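Local coordinates for protein acetyl-CoA C-acetyltransferase (Syntrophomonas wolfei subsp. wolfei, PDB 7N7Z) that probably catalyses the reversible thiolase reaction, joining two acetyl-CoA molecules into acetoacetyl-CoA with release of coenzyme A, at residues R29-A34 with R71-K76; L61-G66 with N124-L129; G281-G286 with L304-W309; W309-V314 with I340-S345. All blocks are in the same frame, centred on the assembly; numbering follows the deposited sequence.

Contact 1: R29-A34 with R71-K76; sequences RANDLA and RIIGMK
Ile-72 opens the contact at its edge, a marginal approach made by its CD1, which lies 4.5 Å from ND2 of Asn-31. One residue on, Ile-73 does most of the work. With CG1 held beside its backbone N (chi1 -66°), the chain CG1-CD1 reaches across to the first turn of helix 30-45. There its CD1 meets CB of Ala-34 at 3.3 Å, short for two carbons and a sign of tight packing. Its CG1 lies 3.8 Å from the backbone O of Asn-31, whose side chain crosses that of Ile-73 at about a right angle. A small alanine suits this spot because its single methyl leaves room for the isoleucine. Farther along, Met-75 and Arg-71 lie toward the second subunit. Lys-76 then leans back toward helix 30-45; its NZ and OD1 of Asp-32 are 4.8 Å apart, too far for a salt bridge, though the opposite charges may attract weakly. The two short helical segments, in the N-terminal half of the thiolase fold, run at 38° to each other with their axes 9.6 Å apart. No hydrogen bond joins them. Asn-31 spends its ND2 on the backbone O of Asn-65 in the adjoining loop, so the helix pairing itself rests on apolar contact, with at most a weak pull between charges at its margin.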
loop_
_atom_site.group_PDB
_atom_site.type_symbol
_atom_site.label_atom_id
_atom_site.label_comp_id
_atom_site.label_asym_id
_atom_site.label_seq_id
_atom_site.Cartn_x
_atom_site.Cartn_y
_atom_site.Cartn_z
ATOM N N ARG B 29 -13.638 -16.728 1.211
ATOM C CA ARG B 29 -13.066 -16.262 -0.042
ATOM C C ARG B 29 -13.790 -16.897 -1.227
ATOM O O ARG B 29 -14.483 -17.910 -1.104
ATOM C CB ARG B 29 -11.571 -16.577 -0.097
ATOM C CG ARG B 29 -10.770 -15.978 1.056
ATOM C CD ARG B 29 -10.605 -14.470 0.913
ATOM N NE ARG B 29 -9.912 -14.103 -0.317
ATOM C CZ ARG B 29 -8.601 -14.199 -0.498
ATOM N NH1 ARG B 29 -7.803 -14.653 0.454
ATOM N NH2 ARG B 29 -8.079 -13.829 -1.664
ATOM N N ALA B 30 -13.608 -16.279 -2.398
ATOM C CA ALA B 30 -14.376 -16.672 -3.575
ATOM C C ALA B 30 -14.190 -18.150 -3.903
ATOM O O ALA B 30 -15.155 -18.839 -4.255
ATOM C CB ALA B 30 -13.975 -15.806 -4.771
ATOM N N ASN B 31 -12.960 -18.656 -3.794
ATOM C CA ASN B 31 -12.700 -20.036 -4.189
ATOM C C ASN B 31 -13.408 -21.034 -3.281
ATOM O O ASN B 31 -13.840 -22.094 -3.747
ATOM C CB ASN B 31 -11.194 -20.305 -4.193
ATOM C CG ASN B 31 -10.464 -19.498 -5.243
ATOM O OD1 ASN B 31 -11.086 -18.867 -6.099
ATOM N ND2 ASN B 31 -9.137 -19.510 -5.184
ATOM N N ASP B 32 -13.536 -20.720 -1.991
ATOM C CA ASP B 32 -14.181 -21.650 -1.072
ATOM C C ASP B 32 -15.699 -21.622 -1.208
ATOM O O ASP B 32 -16.356 -22.638 -0.953
ATOM C CB ASP B 32 -13.755 -21.336 0.361
ATOM C CG ASP B 32 -12.245 -21.265 0.513
ATOM O OD1 ASP B 32 -11.561 -22.225 0.092
ATOM O OD2 ASP B 32 -11.741 -20.255 1.046
ATOM N N LEU B 33 -16.270 -20.484 -1.608
ATOM C CA LEU B 33 -17.679 -20.469 -1.988
ATOM C C LEU B 33 -17.901 -21.264 -3.269
ATOM O O LEU B 33 -18.881 -22.009 -3.384
ATOM C CB LEU B 33 -18.167 -19.033 -2.174
ATOM C CG LEU B 33 -18.413 -18.193 -0.920
ATOM C CD1 LEU B 33 -18.472 -16.718 -1.288
ATOM C CD2 LEU B 33 -19.687 -18.618 -0.211
ATOM N N ALA B 34 -17.000 -21.108 -4.243
ATOM C CA ALA B 34 -17.113 -21.862 -5.486
ATOM C C ALA B 34 -17.056 -23.361 -5.228
ATOM O O ALA B 34 -17.787 -24.136 -5.856
ATOM C CB ALA B 34 -16.003 -21.444 -6.451
ATOM N N ARG B 71 -9.012 -23.828 -11.826
ATOM C CA ARG B 71 -8.240 -25.063 -11.733
ATOM C C ARG B 71 -8.089 -25.497 -10.280
ATOM O O ARG B 71 -8.129 -26.695 -9.976
ATOM C CB ARG B 71 -6.871 -24.878 -12.392
ATOM C CG ARG B 71 -5.929 -26.074 -12.255
ATOM C CD ARG B 71 -6.459 -27.321 -12.958
ATOM N NE ARG B 71 -5.407 -28.316 -13.145
ATOM C CZ ARG B 71 -5.518 -29.402 -13.899
ATOM N NH1 ARG B 71 -6.636 -29.684 -14.550
ATOM N NH2 ARG B 71 -4.480 -30.226 -14.005
ATOM N N ILE B 72 -7.914 -24.538 -9.368
ATOM C CA ILE B 72 -7.891 -24.869 -7.947
ATOM C C ILE B 72 -9.239 -25.434 -7.521
ATOM O O ILE B 72 -9.312 -26.439 -6.804
ATOM C CB ILE B 72 -7.514 -23.631 -7.112
ATOM C CG1 ILE B 72 -6.070 -23.210 -7.395
ATOM C CG2 ILE B 72 -7.708 -23.915 -5.626
ATOM C CD1 ILE B 72 -5.738 -21.806 -6.916
ATOM N N ILE B 73 -10.327 -24.797 -7.958
ATOM C CA ILE B 73 -11.661 -25.236 -7.563
ATOM C C ILE B 73 -11.963 -26.614 -8.138
ATOM O O ILE B 73 -12.567 -27.462 -7.470
ATOM C CB ILE B 73 -12.709 -24.195 -7.999
ATOM C CG1 ILE B 73 -12.509 -22.882 -7.235
ATOM C CG2 ILE B 73 -14.118 -24.727 -7.774
ATOM C CD1 ILE B 73 -13.087 -21.674 -7.940
ATOM N N GLY B 74 -11.545 -26.864 -9.381
ATOM C CA GLY B 74 -11.836 -28.147 -10.000
ATOM C C GLY B 74 -11.099 -29.294 -9.335
ATOM O O GLY B 74 -11.679 -30.350 -9.066
ATOM N N MET B 75 -9.805 -29.105 -9.063
ATOM C CA MET B 75 -9.030 -30.158 -8.421
ATOM C C MET B 75 -9.552 -30.462 -7.023
ATOM O O MET B 75 -9.528 -31.620 -6.589
ATOM C CB MET B 75 -7.555 -29.760 -8.358
ATOM C CG MET B 75 -6.881 -29.644 -9.715
ATOM S SD MET B 75 -6.922 -31.176 -10.667
ATOM C CE MET B 75 -8.345 -30.882 -11.717
ATOM N N LYS B 76 -10.034 -29.445 -6.305
ATOM C CA LYS B 76 -10.478 -29.656 -4.933
ATOM C C LYS B 76 -11.832 -30.348 -4.869
ATOM O O LYS B 76 -12.125 -31.035 -3.883
ATOM C CB LYS B 76 -10.530 -28.322 -4.191
ATOM C CG LYS B 76 -9.199 -27.927 -3.580
ATOM C CD LYS B 76 -9.121 -26.435 -3.321
ATOM C CE LYS B 76 -7.847 -26.069 -2.577
ATOM N NZ LYS B 76 -8.131 -25.271 -1.353
#

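Contact 2: L61-G66 with N124-L129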
loop_
_atom_site.group_PDB
_atom_site.type_symbol
_atom_site.label_atom_id
_atom_site.label_comp_id
_atom_site.label_asym_id
_atom_site.label_seq_id
_atom_site.Cartn_x
_atom_site.Cartn_y
_atom_site.Cartn_z
ATOM N N LEU B 61 -13.758 -10.336 -10.663
ATOM C CA LEU B 61 -12.537 -9.831 -10.030
ATOM C C LEU B 61 -11.657 -11.010 -9.609
ATOM O O LEU B 61 -11.809 -11.572 -8.520
ATOM C CB LEU B 61 -12.864 -8.915 -8.837
ATOM C CG LEU B 61 -13.124 -7.437 -9.159
ATOM C CD1 LEU B 61 -11.850 -6.726 -9.592
ATOM C CD2 LEU B 61 -14.187 -7.277 -10.226
ATOM N N HIS B 62 -10.724 -11.364 -10.497
ATOM C CA HIS B 62 -9.749 -12.421 -10.237
ATOM C C HIS B 62 -8.847 -12.082 -9.055
ATOM O O HIS B 62 -8.553 -12.946 -8.219
ATOM C CB HIS B 62 -8.921 -12.624 -11.510
ATOM C CG HIS B 62 -7.675 -13.436 -11.331
ATOM N ND1 HIS B 62 -6.614 -13.348 -12.207
ATOM C CD2 HIS B 62 -7.333 -14.378 -10.420
ATOM C CE1 HIS B 62 -5.662 -14.182 -11.829
ATOM N NE2 HIS B 62 -6.072 -14.817 -10.746
ATOM N N ALA B 63 -8.394 -10.832 -8.979
ATOM C CA ALA B 63 -7.302 -10.458 -8.088
ATOM C C ALA B 63 -7.481 -11.023 -6.685
ATOM O O ALA B 63 -8.558 -10.930 -6.092
ATOM C CB ALA B 63 -7.197 -8.932 -8.027
ATOM N N GLY B 64 -6.403 -11.611 -6.158
ATOM C CA GLY B 64 -6.352 -12.089 -4.794
ATOM C C GLY B 64 -6.681 -13.555 -4.606
ATOM O O GLY B 64 -6.440 -14.090 -3.515
ATOM N N ASN B 65 -7.211 -14.225 -5.628
ATOM C CA ASN B 65 -7.712 -15.586 -5.495
ATOM C C ASN B 65 -6.764 -16.638 -6.064
ATOM O O ASN B 65 -7.170 -17.792 -6.235
ATOM C CB ASN B 65 -9.085 -15.695 -6.163
ATOM C CG ASN B 65 -10.150 -14.894 -5.434
ATOM O OD1 ASN B 65 -10.768 -13.992 -6.002
ATOM N ND2 ASN B 65 -10.361 -15.215 -4.163
ATOM N N GLY B 66 -5.516 -16.273 -6.357
ATOM C CA GLY B 66 -4.508 -17.252 -6.717
ATOM C C GLY B 66 -4.439 -17.545 -8.202
ATOM O O GLY B 66 -5.140 -16.965 -9.035
ATOM N N ASN B 124 -14.255 -9.495 -0.380
ATOM C CA ASN B 124 -12.836 -9.820 -0.291
ATOM C C ASN B 124 -12.065 -9.414 -1.544
ATOM O O ASN B 124 -10.986 -9.955 -1.807
ATOM C CB ASN B 124 -12.652 -11.316 -0.021
ATOM C CG ASN B 124 -12.996 -11.695 1.407
ATOM O OD1 ASN B 124 -12.252 -11.387 2.339
ATOM N ND2 ASN B 124 -14.130 -12.364 1.585
ATOM N N ILE B 125 -12.591 -8.477 -2.322
ATOM C CA ILE B 125 -11.808 -7.922 -3.433
ATOM C C ILE B 125 -10.689 -7.059 -2.857
ATOM O O ILE B 125 -10.957 -6.189 -2.010
ATOM C CB ILE B 125 -12.708 -7.112 -4.369
ATOM C CG1 ILE B 125 -13.704 -8.033 -5.080
ATOM C CG2 ILE B 125 -11.871 -6.364 -5.398
ATOM C CD1 ILE B 125 -14.823 -7.296 -5.794
ATOM N N PRO B 126 -9.436 -7.260 -3.258
ATOM C CA PRO B 126 -8.345 -6.473 -2.674
ATOM C C PRO B 126 -8.329 -5.051 -3.213
ATOM O O PRO B 126 -9.101 -4.667 -4.096
ATOM C CB PRO B 126 -7.086 -7.242 -3.086
ATOM C CG PRO B 126 -7.476 -7.969 -4.332
ATOM C CD PRO B 126 -8.944 -8.265 -4.220
ATOM N N TYR B 127 -7.435 -4.257 -2.635
ATOM C CA TYR B 127 -7.062 -2.955 -3.167
ATOM C C TYR B 127 -5.757 -3.096 -3.943
ATOM O O TYR B 127 -4.955 -3.996 -3.679
ATOM C CB TYR B 127 -6.903 -1.926 -2.046
ATOM C CG TYR B 127 -8.194 -1.250 -1.634
ATOM C CD1 TYR B 127 -9.283 -1.990 -1.190
ATOM C CD2 TYR B 127 -8.322 0.131 -1.688
ATOM C CE1 TYR B 127 -10.463 -1.370 -0.813
ATOM C CE2 TYR B 127 -9.495 0.760 -1.314
ATOM C CZ TYR B 127 -10.561 0.008 -0.878
ATOM O OH TYR B 127 -11.727 0.639 -0.508
ATOM N N LEU B 128 -5.547 -2.196 -4.901
ATOM C CA LEU B 128 -4.394 -2.255 -5.789
ATOM C C LEU B 128 -3.421 -1.117 -5.508
ATOM O O LEU B 128 -3.832 0.003 -5.188
ATOM C CB LEU B 128 -4.822 -2.183 -7.258
ATOM C CG LEU B 128 -6.044 -2.986 -7.694
ATOM C CD1 LEU B 128 -6.488 -2.535 -9.078
ATOM C CD2 LEU B 128 -5.749 -4.475 -7.679
ATOM N N LEU B 129 -2.131 -1.413 -5.646
ATOM C CA LEU B 129 -1.066 -0.411 -5.669
ATOM C C LEU B 129 -0.453 -0.463 -7.067
ATOM O O LEU B 129 0.381 -1.326 -7.357
ATOM C CB LEU B 129 -0.028 -0.674 -4.585
ATOM C CG LEU B 129 -0.516 -0.562 -3.139
ATOM C CD1 LEU B 129 0.595 -0.948 -2.174
ATOM C CD2 LEU B 129 -1.018 0.845 -2.845
HETATM O O HOH W 1 -9.686 -11.880 -3.482
#
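Ile-125 lies across the CB-CG part of Leu-61 at about a right angle, where the loop after strand 54-58 meets the loop 124-126 that runs into strand 127-129 in the thiolase N-terminal domain. With CG1 placed beside its backbone N (chi1 -67°), Ile-125 brings CD1 to 3.8 Å from CG of Leu-61, while its CG1 lies 3.9 Å from CB of Leu-61. Two branched aliphatic chains fill such a buried junction well. Around the corner, a type II beta turn from His-62 to Asn-65 presents Ala-63 to Pro-126. The methyl CB of Ala-63 lies 3.8 Å from CG of Pro-126, while CD of that ring sits against the backbone O of Ala-63. Proline offers a rigid, apolar edge and, lacking an N-H, makes no polar demand there. A water lies within hydrogen-bonding distance of both Ala-63 O (3.0 Å) and Asn-124 O (2.9 Å). Gly-64 takes the turn's third place with positive phi (95°), easy for glycine; having no side chain, it lets the turn lie close against the Pro-126 ring. Asp-150 of the second subunit receives the N-H groups of Gly-64 and Gly-66, and strand 127-129 pairs antiparallel with a strand of that subunit, so the contact is part of the subunit interface. Leu-61 stands about 10 Å, side chain to side chain, from Cys-92, the predicted acyl-carrying cysteine. Within the first loop, His-62 NE2 donates in its ring plane to O of Gly-66 at 2.9 Å.

Contact 3: G281-G286 with L304-W309; sequences GICSEG and LKQAGW
The backbone N-H of Ile-282 gives a hydrogen bond of 2.8 Å, N to O, to a water, which in turn donates to OE1 of Gln-306 at 3.0 Å. Strand 277-285 and the last turn of helix 296-307 are thus bridged through one solvent molecule. The amide oxygen also rests against Cys-283, with OE1 of Gln-306 3.3 Å from its CB. It gets there because the Gln-306 chain runs extended beyond CG, long enough for the helix to stand back from the strand. In Cys-283 a chi1 of 64° puts SG beside that amide, where it lies 3.7 Å from OE1 of Gln-306. At Gly-281 the strand is bare of side chain on the face turned to Ala-307, so Ala-307 can lie near the strand backbone there. The helix ends in a Schellman motif: Gly-308 adopts positive phi (82°), natural for glycine, and N of Trp-309 bonds back to O of Leu-304 at 3.0 Å. In the thiolase C-terminal domain, helix 296-307 packs on a face of the mixed sheet at strand 277-285, which pairs antiparallel with strand 394-400. Lys-110 of the second subunit packs on both Cys-283 and Gln-306. With little area shared and no direct hydrogen bond, the contact is a lightly packed, water-mediated one, in which an exposed glutamine can serve both solvent and strand.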
loop_
_atom_site.group_PDB
_atom_site.type_symbol
_atom_site.label_atom_id
_atom_site.label_comp_id
_atom_site.label_asym_id
_atom_site.label_seq_id
_atom_site.Cartn_x
_atom_site.Cartn_y
_atom_site.Cartn_z
ATOM N N GLY B 281 -31.180 -21.879 -26.381
ATOM C CA GLY B 281 -30.414 -20.837 -27.034
ATOM C C GLY B 281 -29.656 -20.023 -26.014
ATOM O O GLY B 281 -29.954 -20.053 -24.816
ATOM N N ILE B 282 -28.662 -19.291 -26.508
ATOM C CA ILE B 282 -27.817 -18.456 -25.662
ATOM C C ILE B 282 -26.937 -17.611 -26.571
ATOM O O ILE B 282 -26.343 -18.124 -27.525
ATOM C CB ILE B 282 -26.975 -19.308 -24.695
ATOM C CG1 ILE B 282 -26.168 -18.407 -23.758
ATOM C CG2 ILE B 282 -26.055 -20.241 -25.466
ATOM C CD1 ILE B 282 -25.670 -19.115 -22.516
ATOM N N CYS B 283 -26.849 -16.314 -26.294
ATOM C CA CYS B 283 -26.103 -15.416 -27.165
ATOM C C CYS B 283 -25.860 -14.108 -26.429
ATOM O O CYS B 283 -26.399 -13.870 -25.345
ATOM C CB CYS B 283 -26.850 -15.168 -28.479
ATOM S SG CYS B 283 -28.432 -14.309 -28.292
ATOM N N SER B 284 -25.032 -13.265 -27.037
ATOM C CA SER B 284 -24.755 -11.928 -26.544
ATOM C C SER B 284 -25.256 -10.894 -27.543
ATOM O O SER B 284 -25.503 -11.193 -28.716
ATOM C CB SER B 284 -23.254 -11.725 -26.300
ATOM O OG SER B 284 -22.732 -12.726 -25.445
ATOM N N GLU B 285 -25.413 -9.666 -27.058
ATOM C CA GLU B 285 -25.762 -8.535 -27.908
ATOM C C GLU B 285 -25.553 -7.249 -27.122
ATOM O O GLU B 285 -26.109 -7.084 -26.031
ATOM C CB GLU B 285 -27.202 -8.640 -28.409
ATOM C CG GLU B 285 -27.596 -7.532 -29.382
ATOM C CD GLU B 285 -26.943 -7.682 -30.747
ATOM O OE1 GLU B 285 -26.380 -8.763 -31.027
ATOM O OE2 GLU B 285 -26.989 -6.717 -31.540
ATOM N N GLY B 286 -24.756 -6.336 -27.666
ATOM C CA GLY B 286 -24.317 -5.173 -26.934
ATOM C C GLY B 286 -25.156 -3.937 -27.189
ATOM O O GLY B 286 -25.900 -3.845 -28.164
ATOM N N LEU B 304 -34.433 -15.185 -28.870
ATOM C CA LEU B 304 -35.723 -15.725 -29.285
ATOM C C LEU B 304 -35.741 -16.002 -30.782
ATOM O O LEU B 304 -36.317 -17.000 -31.232
ATOM C CB LEU B 304 -36.843 -14.758 -28.903
ATOM C CG LEU B 304 -37.256 -14.756 -27.429
ATOM C CD1 LEU B 304 -38.165 -13.570 -27.135
ATOM C CD2 LEU B 304 -37.941 -16.062 -27.054
ATOM N N LYS B 305 -35.111 -15.130 -31.572
ATOM C CA LYS B 305 -35.032 -15.357 -33.011
ATOM C C LYS B 305 -34.189 -16.587 -33.320
ATOM O O LYS B 305 -34.596 -17.452 -34.105
ATOM C CB LYS B 305 -34.457 -14.120 -33.704
ATOM C CG LYS B 305 -34.848 -13.989 -35.168
ATOM C CD LYS B 305 -34.071 -12.875 -35.856
ATOM C CE LYS B 305 -33.213 -13.410 -36.993
ATOM N NZ LYS B 305 -32.216 -12.406 -37.465
ATOM N N GLN B 306 -33.010 -16.687 -32.700
ATOM C CA GLN B 306 -32.127 -17.820 -32.955
ATOM C C GLN B 306 -32.819 -19.150 -32.681
ATOM O O GLN B 306 -32.510 -20.154 -33.333
ATOM C CB GLN B 306 -30.863 -17.703 -32.099
ATOM C CG GLN B 306 -30.040 -16.452 -32.365
ATOM C CD GLN B 306 -28.644 -16.529 -31.768
ATOM O OE1 GLN B 306 -28.446 -17.093 -30.691
ATOM N NE2 GLN B 306 -27.669 -15.961 -32.468
ATOM N N ALA B 307 -33.753 -19.179 -31.729
ATOM C CA ALA B 307 -34.409 -20.415 -31.324
ATOM C C ALA B 307 -35.777 -20.614 -31.963
ATOM O O ALA B 307 -36.321 -21.721 -31.885
ATOM C CB ALA B 307 -34.557 -20.454 -29.796
ATOM N N GLY B 308 -36.344 -19.584 -32.588
ATOM C CA GLY B 308 -37.659 -19.712 -33.182
ATOM C C GLY B 308 -38.806 -19.561 -32.213
ATOM O O GLY B 308 -39.936 -19.933 -32.543
ATOM N N TRP B 309 -38.551 -19.028 -31.023
ATOM C CA TRP B 309 -39.589 -18.815 -30.028
ATOM C C TRP B 309 -40.157 -17.404 -30.135
ATOM O O TRP B 309 -39.510 -16.479 -30.631
ATOM C CB TRP B 309 -39.042 -19.020 -28.614
ATOM C CG TRP B 309 -38.788 -20.440 -28.230
ATOM C CD1 TRP B 309 -38.805 -21.533 -29.044
ATOM C CD2 TRP B 309 -38.473 -20.921 -26.916
ATOM N NE1 TRP B 309 -38.519 -22.667 -28.319
ATOM C CE2 TRP B 309 -38.312 -22.316 -27.011
ATOM C CE3 TRP B 309 -38.313 -20.305 -25.671
ATOM C CZ2 TRP B 309 -37.999 -23.107 -25.907
ATOM C CZ3 TRP B 309 -38.002 -21.091 -24.577
ATOM C CH2 TRP B 309 -37.849 -22.477 -24.703
HETATM O O HOH W 2 -28.513 -19.725 -29.312
#

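Contact 4: W309-V314 with I340-S345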
loop_
_atom_site.group_PDB
_atom_site.type_symbol
_atom_site.label_atom_id
_atom_site.label_comp_id
_atom_site.label_asym_id
_atom_site.label_seq_id
_atom_site.Cartn_x
_atom_site.Cartn_y
_atom_site.Cartn_z
ATOM N N TRP B 309 -38.551 -19.028 -31.023
ATOM C CA TRP B 309 -39.589 -18.815 -30.028
ATOM C C TRP B 309 -40.157 -17.404 -30.135
ATOM O O TRP B 309 -39.510 -16.479 -30.631
ATOM C CB TRP B 309 -39.042 -19.020 -28.614
ATOM C CG TRP B 309 -38.788 -20.440 -28.230
ATOM C CD1 TRP B 309 -38.805 -21.533 -29.044
ATOM C CD2 TRP B 309 -38.473 -20.921 -26.916
ATOM N NE1 TRP B 309 -38.519 -22.667 -28.319
ATOM C CE2 TRP B 309 -38.312 -22.316 -27.011
ATOM C CE3 TRP B 309 -38.313 -20.305 -25.671
ATOM C CZ2 TRP B 309 -37.999 -23.107 -25.907
ATOM C CZ3 TRP B 309 -38.002 -21.091 -24.577
ATOM C CH2 TRP B 309 -37.849 -22.477 -24.703
ATOM N N LYS B 310 -41.385 -17.252 -29.654
ATOM C CA LYS B 310 -41.969 -15.947 -29.385
ATOM C C LYS B 310 -41.875 -15.668 -27.890
ATOM O O LYS B 310 -41.822 -16.591 -27.072
ATOM C CB LYS B 310 -43.427 -15.879 -29.844
ATOM C CG LYS B 310 -43.640 -16.086 -31.342
ATOM C CD LYS B 310 -42.693 -15.246 -32.198
ATOM C CE LYS B 310 -42.772 -13.760 -31.864
ATOM N NZ LYS B 310 -41.785 -12.961 -32.647
ATOM N N TYR B 311 -41.845 -14.382 -27.538
ATOM C CA TYR B 311 -41.709 -14.010 -26.134
ATOM C C TYR B 311 -42.762 -14.706 -25.277
ATOM O O TYR B 311 -42.452 -15.266 -24.219
ATOM C CB TYR B 311 -41.817 -12.493 -25.976
ATOM C CG TYR B 311 -41.869 -12.058 -24.532
ATOM C CD1 TYR B 311 -40.721 -12.033 -23.755
ATOM C CD2 TYR B 311 -43.070 -11.689 -23.941
ATOM C CE1 TYR B 311 -40.761 -11.645 -22.433
ATOM C CE2 TYR B 311 -43.122 -11.298 -22.618
ATOM C CZ TYR B 311 -41.964 -11.278 -21.870
ATOM O OH TYR B 311 -42.009 -10.893 -20.550
ATOM N N GLU B 312 -44.017 -14.683 -25.731
ATOM C CA GLU B 312 -45.112 -15.284 -24.979
ATOM C C GLU B 312 -44.966 -16.792 -24.817
ATOM O O GLU B 312 -45.725 -17.387 -24.043
ATOM C CB GLU B 312 -46.452 -14.970 -25.656
ATOM C CG GLU B 312 -46.523 -15.323 -27.141
ATOM C CD GLU B 312 -45.985 -14.225 -28.043
ATOM O OE1 GLU B 312 -45.357 -13.279 -27.520
ATOM O OE2 GLU B 312 -46.186 -14.310 -29.272
ATOM N N ASP B 313 -44.025 -17.424 -25.521
ATOM C CA ASP B 313 -43.820 -18.860 -25.366
ATOM C C ASP B 313 -43.089 -19.198 -24.072
ATOM O O ASP B 313 -43.259 -20.300 -23.539
ATOM C CB ASP B 313 -43.035 -19.416 -26.557
ATOM C CG ASP B 313 -43.814 -19.342 -27.856
ATOM O OD1 ASP B 313 -45.061 -19.299 -27.804
ATOM O OD2 ASP B 313 -43.177 -19.331 -28.931
ATOM N N VAL B 314 -42.278 -18.274 -23.556
ATOM C CA VAL B 314 -41.494 -18.548 -22.358
ATOM C C VAL B 314 -42.412 -18.557 -21.144
ATOM O O VAL B 314 -43.190 -17.619 -20.925
ATOM C CB VAL B 314 -40.373 -17.510 -22.204
ATOM C CG1 VAL B 314 -39.413 -17.922 -21.097
ATOM C CG2 VAL B 314 -39.636 -17.334 -23.524
ATOM N N ILE B 340 -42.598 -6.318 -27.627
ATOM C CA ILE B 340 -42.715 -7.070 -26.384
ATOM C C ILE B 340 -43.314 -6.175 -25.308
ATOM O O ILE B 340 -42.837 -5.055 -25.082
ATOM C CB ILE B 340 -41.348 -7.612 -25.932
ATOM C CG1 ILE B 340 -40.678 -8.473 -27.015
ATOM C CG2 ILE B 340 -41.492 -8.413 -24.640
ATOM C CD1 ILE B 340 -41.616 -9.187 -27.984
ATOM N N GLU B 341 -44.353 -6.673 -24.641
ATOM C CA GLU B 341 -44.866 -6.090 -23.403
ATOM C C GLU B 341 -44.367 -6.981 -22.271
ATOM O O GLU B 341 -44.899 -8.073 -22.049
ATOM C CB GLU B 341 -46.389 -6.004 -23.414
ATOM C CG GLU B 341 -46.983 -4.915 -24.307
ATOM C CD GLU B 341 -46.457 -3.524 -23.997
ATOM O OE1 GLU B 341 -45.252 -3.273 -24.208
ATOM O OE2 GLU B 341 -47.255 -2.676 -23.544
ATOM N N LEU B 342 -43.332 -6.524 -21.566
ATOM C CA LEU B 342 -42.709 -7.340 -20.529
ATOM C C LEU B 342 -43.761 -7.894 -19.579
ATOM O O LEU B 342 -44.511 -7.138 -18.955
ATOM C CB LEU B 342 -41.676 -6.517 -19.754
ATOM C CG LEU B 342 -40.809 -7.324 -18.779
ATOM C CD1 LEU B 342 -40.052 -8.421 -19.511
ATOM C CD2 LEU B 342 -39.839 -6.430 -18.020
ATOM N N ASP B 343 -43.813 -9.221 -19.480
ATOM C CA ASP B 343 -44.836 -9.913 -18.697
ATOM C C ASP B 343 -44.346 -10.024 -17.260
ATOM O O ASP B 343 -43.660 -10.975 -16.883
ATOM C CB ASP B 343 -45.133 -11.281 -19.300
ATOM C CG ASP B 343 -46.370 -11.925 -18.704
ATOM O OD1 ASP B 343 -46.860 -11.429 -17.669
ATOM O OD2 ASP B 343 -46.850 -12.928 -19.273
ATOM N N PHE B 344 -44.707 -9.032 -16.443
ATOM C CA PHE B 344 -44.315 -9.043 -15.039
ATOM C C PHE B 344 -44.955 -10.191 -14.270
ATOM O O PHE B 344 -44.450 -10.563 -13.205
ATOM C CB PHE B 344 -44.679 -7.712 -14.380
ATOM C CG PHE B 344 -43.708 -6.606 -14.674
ATOM C CD1 PHE B 344 -42.467 -6.575 -14.059
ATOM C CD2 PHE B 344 -44.034 -5.598 -15.565
ATOM C CE1 PHE B 344 -41.570 -5.559 -14.327
ATOM C CE2 PHE B 344 -43.143 -4.578 -15.837
ATOM C CZ PHE B 344 -41.909 -4.558 -15.217
ATOM N N SER B 345 -46.051 -10.757 -14.779
ATOM C CA SER B 345 -46.685 -11.902 -14.136
ATOM C C SER B 345 -45.912 -13.195 -14.349
ATOM O O SER B 345 -46.227 -14.197 -13.697
ATOM C CB SER B 345 -48.115 -12.072 -14.657
ATOM O OG SER B 345 -48.139 -12.839 -15.849
#
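A chi1 of 172° swings the Tyr-311 ring away from its backbone N and across to the loop 340-345, where Ile-340 likewise has its CG2 methyl anti to N. Both belong to the C-terminal thiolase domain, and Tyr-311 starts the 3-10 turn 311-313 that precedes strand 316-319. The methyl settles over the middle of the ring in a CH-pi contact: CG2 of Ile-340 is 3.6 Å from the Tyr-311 centroid and 8° off the ring normal. Its CD1 reaches round to CB of the same tyrosine. At the far end of the ring the hydroxyl accepts the backbone N-H of Asp-343, OH to N 2.7 Å and nearly straight at 170°. That donor approaches the ring edge near its plane, so the CH-pi contact and the hydrogen bond together restrain the ring's orientation. CD1 of Leu-342 also closes on OH of Tyr-311, at 3.3 Å. Tyrosine suits the place because a flat apolar body ends in a polar tip that accepts the backbone N-H of Asp-343. The Trp-317 ring meets that of Tyr-311 at a small angle, and Leu-304 and Met-300 of helix 296-307 pack on it too. Each segment is braced from within. Asp-313 OD2 receives the N-H of Lys-310 at 2.8 Å from above the carboxylate plane, and OG of Ser-345 donates to OD1 of Asp-343, on its syn side and somewhat out of the carboxylate plane, at 2.6 Å.

In the fold
The four contacts form two neighbouring pairs, one in each thiolase domain. Contacts 1 and 2, in the N-terminal domain, have centres 15 Å apart and segments alternating along the chain; they join helices 30-45 and 69-76 to the loops around strand 127-129, meeting where Asn-31 and Arg-29 reach the loop 61-66. Contacts 3 and 4 follow in the C-terminal domain, centres 14 Å apart, sharing Trp-309 and linked by helix 296-307, whose Leu-304 packs against Tyr-311. Contacts 2 and 4 are 40 Å apart between centres, on opposite sides of the chain's centre. Contacts 1, 2 and 3 also touch the second subunit, whereas contact 4 touches no other chain of the assembly and holds together two loops of a single subunit.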